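Local coordinates for anti-sigma-factor antagonist (stas) domain protein (Moorella thermoacetica, PDB 3ZXN) that probably serves as an RsbS-type STAS-domain scaffold component of the bacterial stressosome, a signalling complex linked to control of secondary-messenger signalling, at residues E33-H36 / N37-G40. The protein carries 1 engineered substitution. Sequence-based numbering, arbitrary orientation.
Sequences ELLH and NITG
Asn37 N donates to Glu33 O at 2.9 Å and Ile38 N to Leu34 O, also at 2.9 Å, two regular i to i+4 bonds near the C-terminal end of helix 25-38. Thr39 then leaves helical geometry, and Leu35 O takes two donors from it: the backbone N at 3.2 Å, in a more bent i to i+4 bond (N-H...O 137°), and the hydroxyl OG1 at 2.9 Å, arriving from opposite faces of the carbonyl plane. The hydroxyl gets there because OG1 sits between the backbone N and the carbonyl carbon (chi1 59°), turned back over the final turn. Thr39 N also makes a weak bond to His36 O, and Gly40 N closes a tighter turn onto Asn37 O. In the STAS fold this helix packs against the mixed sheet and beside helix 58-74. Apolar contacts follow that buried side: Leu34 CD1 meets Ile38 CG2 at 4.0 Å, and Leu35 CD2 lies 4.2 Å from Ile38 CD1. Leu34 also rests on Val16 and Ile48, while Ile38 reaches Trp14 and Leu74. One turn apart on the flank toward strand 7-10, the extended Glu33 side chain crosses that of Asn37, their planar groups turned 53° apart; both touch Ile7, Asn37 also touches Trp14, and Glu33 OE2 bonds to Ser3 OG. A glycine in place of Asn37 would probably open a gap between Glu33, Trp14 and Ile7.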
loop_
_atom_site.group_PDB
_atom_site.type_symbol
_atom_site.label_atom_id
_atom_site.label_comp_id
_atom_site.label_asym_id
_atom_site.label_seq_id
_atom_site.Cartn_x
_atom_site.Cartn_y
_atom_site.Cartn_z
ATOM N N GLU A 33 1.808 2.599 12.594
ATOM C CA GLU A 33 1.065 3.852 12.517
ATOM C C GLU A 33 -0.051 3.779 11.472
ATOM O O GLU A 33 -1.159 4.291 11.692
ATOM C CB GLU A 33 2.001 5.034 12.228
ATOM C CG GLU A 33 1.269 6.372 12.110
ATOM C CD GLU A 33 2.184 7.555 11.794
ATOM O OE1 GLU A 33 3.391 7.340 11.532
ATOM O OE2 GLU A 33 1.685 8.703 11.803
ATOM N N LEU A 34 0.240 3.162 10.329
ATOM C CA LEU A 34 -0.765 3.049 9.272
ATOM C C LEU A 34 -1.958 2.256 9.795
ATOM O O LEU A 34 -3.108 2.679 9.676
ATOM C CB LEU A 34 -0.188 2.373 8.023
ATOM C CG LEU A 34 -1.192 2.217 6.866
ATOM C CD1 LEU A 34 -1.607 3.580 6.289
ATOM C CD2 LEU A 34 -0.642 1.321 5.764
ATOM N N LEU A 35 -1.673 1.104 10.392
ATOM C CA LEU A 35 -2.738 0.247 10.886
ATOM C C LEU A 35 -3.538 0.963 11.954
ATOM O O LEU A 35 -4.751 0.840 11.993
ATOM C CB LEU A 35 -2.196 -1.100 11.403
ATOM C CG LEU A 35 -1.515 -1.976 10.343
ATOM C CD1 LEU A 35 -0.882 -3.240 10.952
ATOM C CD2 LEU A 35 -2.498 -2.343 9.238
ATOM N N HIS A 36 -2.865 1.723 12.813
ATOM C CA HIS A 36 -3.587 2.492 13.814
ATOM C C HIS A 36 -4.529 3.482 13.127
ATOM O O HIS A 36 -5.705 3.590 13.481
ATOM C CB HIS A 36 -2.620 3.222 14.756
ATOM C CG HIS A 36 -3.297 4.180 15.683
ATOM N ND1 HIS A 36 -3.946 3.777 16.830
ATOM C CD2 HIS A 36 -3.454 5.524 15.614
ATOM C CE1 HIS A 36 -4.461 4.833 17.437
ATOM N NE2 HIS A 36 -4.180 5.905 16.716
ATOM N N ASN A 37 -4.013 4.198 12.131
ATOM C CA ASN A 37 -4.833 5.184 11.426
ATOM C C ASN A 37 -6.052 4.580 10.734
ATOM O O ASN A 37 -7.164 5.081 10.893
ATOM C CB ASN A 37 -3.994 5.995 10.422
ATOM C CG ASN A 37 -2.911 6.822 11.102
ATOM O OD1 ASN A 37 -1.735 6.738 10.749
ATOM N ND2 ASN A 37 -3.301 7.609 12.093
ATOM N N ILE A 38 -5.850 3.507 9.969
ATOM C CA ILE A 38 -6.951 2.985 9.157
ATOM C C ILE A 38 -8.012 2.235 9.971
ATOM O O ILE A 38 -9.098 1.942 9.460
ATOM C CB ILE A 38 -6.470 2.142 7.951
ATOM C CG1 ILE A 38 -5.894 0.802 8.402
ATOM C CG2 ILE A 38 -5.450 2.929 7.115
ATOM C CD1 ILE A 38 -5.436 -0.056 7.245
ATOM N N THR A 39 -7.706 1.951 11.238
ATOM C CA THR A 39 -8.712 1.383 12.137
ATOM C C THR A 39 -9.317 2.411 13.097
ATOM O O THR A 39 -10.067 2.052 13.998
ATOM C CB THR A 39 -8.173 0.171 12.932
ATOM O OG1 THR A 39 -7.031 0.556 13.711
ATOM C CG2 THR A 39 -7.765 -0.917 11.974
ATOM N N GLY A 40 -8.989 3.687 12.913
ATOM C CA GLY A 40 -9.614 4.741 13.703
ATOM C C GLY A 40 -10.758 5.399 12.941
ATOM O O GLY A 40 -11.881 4.889 12.885
#